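Local coordinates for MYB21 (Trichomonas vaginalis, PDB 3OSG), which binds the MRE-1 promoter element of the ap65-1 gene through its R2R3 Myb domain, probably acting as a transcription factor for RNA polymerase II, at a contact of chain A with DNA. Coordinates in Å, arbitrary orientation; residue numbers count along the deposited sequence, not the author numbering.

Site 1: a contact of chain A with DNA. Residues 13, 51, 55, 101. With nucleotides of chain B.
Two helices, 45-56 and 96-109, meet one DNA strand in this protein-DNA contact of the R2R3 Myb domain, the second serving as a recognition helix in the major groove. Its Asn101 reads the base of DA5 of chain B. An asparagine suits adenine because its amide offers a donor and an acceptor side by side: DA5 N6 donates to Asn101 OD1 at 3.1 Å, arriving in the carbonyl plane on a lone pair, while Asn101 ND2 donates to DA5 N7 of the same Hoogsteen edge at 2.9 Å. The ND2 bond is the more bent of the two, 140° at H, and N7 is also tilted from the amide plane. ND2 also meets a water that reaches the DA5 phosphate oxygen OP2, so base and backbone together fix the amide's rotation.

Packing is tight around Tyr55. Tyr55 OH, the phenol hydroxyl, donates to DA5 OP2 at 2.7 Å, with the phosphate oxygen at the ring's edge and in its plane, and one ring face lies over the DA5 sugar near C3'. Arg51 has CG anti to the backbone N (chi1 -173°) and bends at chi2, which brings its guanidinium face over Tyr55 CB. From there Arg51 NH1 forms a salt bridge with DT6 OP2 at 2.9 Å; a planar cation can pack by its face and probably offset the phosphate charge, though OP2 lies 31° out of its plane.

The Lys13 flank is looser in its polar contacts. Lys13 comes from a loop, its long flexible chain running along the minor-groove side of the sugars, with Lys13 CD in ordinary van der Waals contact with DT6 C5' at 3.7 Å. At the tip is a weak hydrogen bond, Lys13 NZ to the DA5 deoxyribose oxygen O4' at 3.4 Å.

Site 2: a contact of chain A with DNA. Residues 9-14, 47. With nucleotides of chain B; nucleotides of chain C.
The N-terminal arm of the R2R3 domain, residues 9-14, crosses the minor groove between the two strands, joined at one end by Gln47 of helix 45-56. Lys11 is the centre of the contact. Its CG lies anti to the carbonyl carbon (chi1 -63°) and the chain turns at chi2 before running straight into the groove. There Lys11 NZ donates to the thymine O2 of DT6 of chain B at 2.7 Å, on the sugar edge, and to the deoxyribose O4' of DC7 at 3.1 Å. A lysine suits this position: a slender methylene chain fits between the sugars, Lys11 CE lying 3.8 Å from C4' of DA9 of chain C, and carries a probable positive charge to a groove flanked by two lines of phosphates. The thymine is reached at its sugar edge, not by stacking, among the contacts seen here.

Backbone amides clamp the phosphates on both strands. Lys10 N donates to DT10 OP1 of chain C at 2.9 Å, whereas Gln12 N binds DC7 OP1 of chain B at 2.8 Å, nearly straight at 171°. Phe14 N holds DT6 OP1, an oxygen that a water also links to Phe14 O. Neutral donors such as these grip phosphate without adding charge. Gln47, extended beyond CG, points NE2 at DC7 OP2 at 2.8 Å, the acceptor only 5° out of the amide plane. Gln12 bends back instead, NE2 donating to Ala9 O at 3.0 Å on a carbonyl lone pair, which probably braces the arm. The site thus anchors the arm across the minor groove and probably helps to hold the R2R3 domain on its promoter DNA.

Site 1: a contact of chain A with DNA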
# COMPACT_ATOMS: atom_id res chain seq x y z
N LYS A 13 -8.29 -4.53 -9.38
CA LYS A 13 -8.43 -4.01 -8.01
C LYS A 13 -9.04 -5.05 -7.10
O LYS A 13 -9.95 -5.77 -7.51
CB LYS A 13 -9.34 -2.78 -8.01
CG LYS A 13 -8.98 -1.68 -9.01
CD LYS A 13 -7.93 -0.72 -8.46
CE LYS A 13 -7.86 0.54 -9.32
NZ LYS A 13 -7.28 1.72 -8.60
N ARG A 51 -1.36 -6.32 -1.21
CA ARG A 51 -2.62 -5.84 -0.69
C ARG A 51 -2.61 -5.84 0.83
O ARG A 51 -2.99 -4.85 1.46
CB ARG A 51 -3.78 -6.67 -1.24
CG ARG A 51 -5.15 -6.11 -0.87
CD ARG A 51 -5.36 -4.68 -1.40
NE ARG A 51 -6.67 -4.18 -1.00
CZ ARG A 51 -7.06 -2.92 -1.12
NH1 ARG A 51 -6.25 -2.01 -1.63
NH2 ARG A 51 -8.29 -2.57 -0.73
N TYR A 55 -2.30 -2.21 2.49
CA TYR A 55 -3.69 -1.75 2.64
C TYR A 55 -4.53 -2.40 3.75
O TYR A 55 -5.37 -1.72 4.35
CB TYR A 55 -4.42 -1.79 1.29
CG TYR A 55 -3.76 -0.83 0.31
CD1 TYR A 55 -4.08 0.52 0.32
CD2 TYR A 55 -2.79 -1.28 -0.57
CE1 TYR A 55 -3.47 1.40 -0.53
CE2 TYR A 55 -2.17 -0.41 -1.44
CZ TYR A 55 -2.51 0.93 -1.41
OH TYR A 55 -1.88 1.80 -2.25
N ASN A 101 3.67 7.73 -3.59
CA ASN A 101 2.48 8.34 -4.18
C ASN A 101 2.28 9.79 -3.70
O ASN A 101 1.94 10.69 -4.48
CB ASN A 101 1.21 7.52 -3.87
CG ASN A 101 1.06 6.29 -4.76
OD1 ASN A 101 1.55 6.26 -5.90
ND2 ASN A 101 0.39 5.28 -4.26
P DT B 4 -4.68 10.87 -3.40
OP1 DT B 4 -5.72 10.81 -2.37
OP2 DT B 4 -3.35 11.44 -3.09
O5' DT B 4 -4.46 9.39 -3.99
C5' DT B 4 -5.60 8.65 -4.42
C4' DT B 4 -5.19 7.27 -4.91
O4' DT B 4 -4.61 7.41 -6.23
C3' DT B 4 -4.12 6.56 -4.09
O3' DT B 4 -4.41 5.17 -4.12
C2' DT B 4 -2.86 6.81 -4.88
C1' DT B 4 -3.45 6.61 -6.27
N1 DT B 4 -2.65 7.04 -7.41
C2 DT B 4 -2.84 6.42 -8.62
O2 DT B 4 -3.66 5.54 -8.80
N3 DT B 4 -2.05 6.89 -9.63
C4 DT B 4 -1.11 7.89 -9.54
O4 DT B 4 -0.46 8.23 -10.52
C5 DT B 4 -0.94 8.50 -8.24
C7 DT B 4 0.06 9.60 -8.03
C6 DT B 4 -1.72 8.06 -7.25
P DA B 5 -4.33 4.25 -2.80
OP1 DA B 5 -5.44 4.63 -1.92
OP2 DA B 5 -2.94 4.24 -2.30
O5' DA B 5 -4.67 2.81 -3.40
C5' DA B 5 -5.91 2.63 -4.05
C4' DA B 5 -5.81 1.51 -5.05
O4' DA B 5 -4.98 1.93 -6.16
C3' DA B 5 -5.16 0.23 -4.52
O3' DA B 5 -5.75 -0.87 -5.18
C2' DA B 5 -3.70 0.38 -4.94
C1' DA B 5 -3.83 1.13 -6.26
N9 DA B 5 -2.73 2.05 -6.51
C8 DA B 5 -2.10 2.85 -5.60
N7 DA B 5 -1.14 3.59 -6.10
C5 DA B 5 -1.15 3.29 -7.44
C6 DA B 5 -0.38 3.76 -8.52
N6 DA B 5 0.58 4.68 -8.37
N1 DA B 5 -0.63 3.26 -9.74
C2 DA B 5 -1.61 2.36 -9.88
N3 DA B 5 -2.40 1.84 -8.92
C4 DA B 5 -2.12 2.34 -7.72
P DT B 6 -5.26 -2.39 -5.04
OP1 DT B 6 -6.52 -3.14 -5.21
OP2 DT B 6 -4.42 -2.57 -3.83
O5' DT B 6 -4.31 -2.64 -6.29
C5' DT B 6 -4.85 -2.57 -7.61
C4' DT B 6 -3.75 -2.63 -8.66
O4' DT B 6 -2.78 -1.61 -8.39
C3' DT B 6 -2.91 -3.90 -8.77
O3' DT B 6 -3.17 -4.40 -10.07
C2' DT B 6 -1.44 -3.47 -8.59
C1' DT B 6 -1.55 -1.99 -8.96
N1 DT B 6 -0.57 -1.06 -8.35
C2 DT B 6 0.31 -0.39 -9.16
O2 DT B 6 0.36 -0.57 -10.36
N3 DT B 6 1.16 0.48 -8.52
C4 DT B 6 1.20 0.74 -7.18
O4 DT B 6 2.00 1.54 -6.72
C5 DT B 6 0.26 0.01 -6.36
C7 DT B 6 0.22 0.21 -4.86
C6 DT B 6 -0.58 -0.85 -6.98
O HOH W 1 -0.89 5.98 -1.81

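Site 2: a contact of chain A with DNA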
# COMPACT_ATOMS: atom_id res chain seq x y z
N ALA A 9 -9.23 -5.73 -17.60
CA ALA A 9 -8.54 -4.57 -17.06
C ALA A 9 -7.08 -4.92 -16.76
O ALA A 9 -6.78 -6.02 -16.30
CB ALA A 9 -9.24 -4.08 -15.81
N LYS A 10 -6.17 -3.98 -17.02
CA LYS A 10 -4.76 -4.23 -16.75
C LYS A 10 -4.41 -3.89 -15.32
O LYS A 10 -3.28 -4.06 -14.89
CB LYS A 10 -3.85 -3.46 -17.72
CG LYS A 10 -4.02 -3.86 -19.18
CD LYS A 10 -3.15 -3.00 -20.10
CE LYS A 10 -3.39 -3.34 -21.57
NZ LYS A 10 -2.28 -2.90 -22.47
N LYS A 11 -5.39 -3.37 -14.58
CA LYS A 11 -5.27 -3.23 -13.15
C LYS A 11 -6.46 -3.96 -12.56
O LYS A 11 -7.58 -3.51 -12.73
CB LYS A 11 -5.30 -1.77 -12.69
CG LYS A 11 -4.16 -0.90 -13.21
CD LYS A 11 -2.79 -1.43 -12.77
CE LYS A 11 -1.71 -0.48 -13.23
NZ LYS A 11 -0.34 -0.91 -12.92
N GLN A 12 -6.21 -5.08 -11.88
CA GLN A 12 -7.27 -5.81 -11.18
C GLN A 12 -7.31 -5.36 -9.72
O GLN A 12 -6.45 -5.75 -8.92
CB GLN A 12 -7.05 -7.33 -11.30
CG GLN A 12 -7.07 -7.84 -12.74
CD GLN A 12 -8.49 -7.87 -13.32
OE1 GLN A 12 -9.44 -8.18 -12.61
NE2 GLN A 12 -8.62 -7.57 -14.59
N LYS A 13 -8.29 -4.53 -9.38
CA LYS A 13 -8.43 -4.01 -8.01
C LYS A 13 -9.04 -5.05 -7.10
O LYS A 13 -9.95 -5.77 -7.51
CB LYS A 13 -9.34 -2.78 -8.01
CG LYS A 13 -8.98 -1.68 -9.01
CD LYS A 13 -7.93 -0.72 -8.46
CE LYS A 13 -7.86 0.54 -9.32
NZ LYS A 13 -7.28 1.72 -8.60
N PHE A 14 -8.57 -5.14 -5.86
CA PHE A 14 -9.22 -5.99 -4.88
C PHE A 14 -10.61 -5.45 -4.54
O PHE A 14 -10.78 -4.26 -4.29
CB PHE A 14 -8.40 -6.06 -3.59
CG PHE A 14 -7.38 -7.15 -3.59
CD1 PHE A 14 -6.26 -7.05 -4.39
CD2 PHE A 14 -7.53 -8.26 -2.78
CE1 PHE A 14 -5.32 -8.04 -4.40
CE2 PHE A 14 -6.61 -9.26 -2.79
CZ PHE A 14 -5.50 -9.16 -3.60
N GLN A 47 0.38 -10.40 -5.38
CA GLN A 47 -0.79 -9.56 -5.24
C GLN A 47 -1.36 -9.61 -3.84
O GLN A 47 -1.73 -8.58 -3.29
CB GLN A 47 -1.86 -9.96 -6.25
CG GLN A 47 -1.51 -9.63 -7.70
CD GLN A 47 -2.52 -10.20 -8.66
OE1 GLN A 47 -2.74 -11.41 -8.70
NE2 GLN A 47 -3.17 -9.33 -9.42
P DT B 6 -5.26 -2.39 -5.04
OP1 DT B 6 -6.52 -3.14 -5.21
OP2 DT B 6 -4.42 -2.57 -3.83
O5' DT B 6 -4.31 -2.64 -6.29
C5' DT B 6 -4.85 -2.57 -7.61
C4' DT B 6 -3.75 -2.63 -8.66
O4' DT B 6 -2.78 -1.61 -8.39
C3' DT B 6 -2.91 -3.90 -8.77
O3' DT B 6 -3.17 -4.40 -10.07
C2' DT B 6 -1.44 -3.47 -8.59
C1' DT B 6 -1.55 -1.99 -8.96
N1 DT B 6 -0.57 -1.06 -8.35
C2 DT B 6 0.31 -0.39 -9.16
O2 DT B 6 0.36 -0.57 -10.36
N3 DT B 6 1.16 0.48 -8.52
C4 DT B 6 1.20 0.74 -7.18
O4 DT B 6 2.00 1.54 -6.72
C5 DT B 6 0.26 0.01 -6.36
C7 DT B 6 0.22 0.21 -4.86
C6 DT B 6 -0.58 -0.85 -6.98
P DC B 7 -2.64 -5.82 -10.57
OP1 DC B 7 -3.63 -6.22 -11.57
OP2 DC B 7 -2.40 -6.61 -9.34
O5' DC B 7 -1.24 -5.64 -11.32
C5' DC B 7 -1.21 -5.05 -12.61
C4' DC B 7 0.21 -4.72 -13.03
O4' DC B 7 0.80 -3.69 -12.17
C3' DC B 7 1.19 -5.89 -13.05
O3' DC B 7 1.88 -5.79 -14.30
C2' DC B 7 2.09 -5.61 -11.85
C1' DC B 7 2.13 -4.07 -11.85
N1 DC B 7 2.54 -3.42 -10.56
C2 DC B 7 3.38 -2.33 -10.63
O2 DC B 7 3.75 -1.95 -11.73
N3 DC B 7 3.78 -1.71 -9.50
C4 DC B 7 3.38 -2.14 -8.32
N4 DC B 7 3.82 -1.48 -7.24
C5 DC B 7 2.51 -3.27 -8.21
C6 DC B 7 2.12 -3.86 -9.35
P DA C 9 -0.32 1.41 -19.44
OP1 DA C 9 -0.33 0.28 -20.36
OP2 DA C 9 -0.37 2.78 -19.95
O5' DA C 9 -1.53 1.26 -18.41
C5' DA C 9 -1.70 0.07 -17.66
C4' DA C 9 -2.93 0.22 -16.80
O4' DA C 9 -2.75 1.24 -15.80
C3' DA C 9 -4.18 0.65 -17.57
O3' DA C 9 -5.22 -0.16 -17.08
C2' DA C 9 -4.39 2.13 -17.23
C1' DA C 9 -3.77 2.25 -15.85
N9 DA C 9 -3.04 3.48 -15.50
C8 DA C 9 -2.23 4.25 -16.33
N7 DA C 9 -1.65 5.26 -15.73
C5 DA C 9 -2.07 5.13 -14.41
C6 DA C 9 -1.79 5.88 -13.25
N6 DA C 9 -0.98 6.94 -13.23
N1 DA C 9 -2.36 5.49 -12.08
C2 DA C 9 -3.16 4.43 -12.09
N3 DA C 9 -3.50 3.64 -13.10
C4 DA C 9 -2.91 4.04 -14.25
P DT C 10 -6.70 -0.06 -17.69
OP1 DT C 10 -7.25 -1.43 -17.69
OP2 DT C 10 -6.61 0.77 -18.89
O5' DT C 10 -7.47 0.78 -16.59
C5' DT C 10 -7.60 0.29 -15.29
C4' DT C 10 -8.16 1.38 -14.41
O4' DT C 10 -7.19 2.44 -14.23
C3' DT C 10 -9.42 2.04 -15.00
O3' DT C 10 -10.49 1.80 -14.08
C2' DT C 10 -9.05 3.52 -15.14
C1' DT C 10 -7.88 3.67 -14.17
N1 DT C 10 -6.89 4.74 -14.53
C2 DT C 10 -6.43 5.55 -13.54
O2 DT C 10 -6.78 5.44 -12.38
N3 DT C 10 -5.52 6.48 -13.95
C4 DT C 10 -5.05 6.68 -15.23
O4 DT C 10 -4.22 7.55 -15.46
C5 DT C 10 -5.58 5.80 -16.23
C7 DT C 10 -5.14 5.90 -17.67
C6 DT C 10 -6.46 4.88 -15.84
O HOH W 2 -8.81 -2.03 -4.42

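The C-alpha centres of site 1 and site 2 lie about 10 Å apart, and Lys13 belongs to both. Helix 45-56 also spans them, supplying Gln47 to site 2 and Arg51 and Tyr55 to site 1, while DT6 of chain B is a common nucleotide whose two phosphate oxygens are divided between the sites. Site 1 adds the major-groove reading by helix 96-109, and site 2 extends the grip through the minor groove to chain C. Together they let a single protein chain embrace the duplex from both grooves, which probably fixes the register in which the recognition helix meets its base.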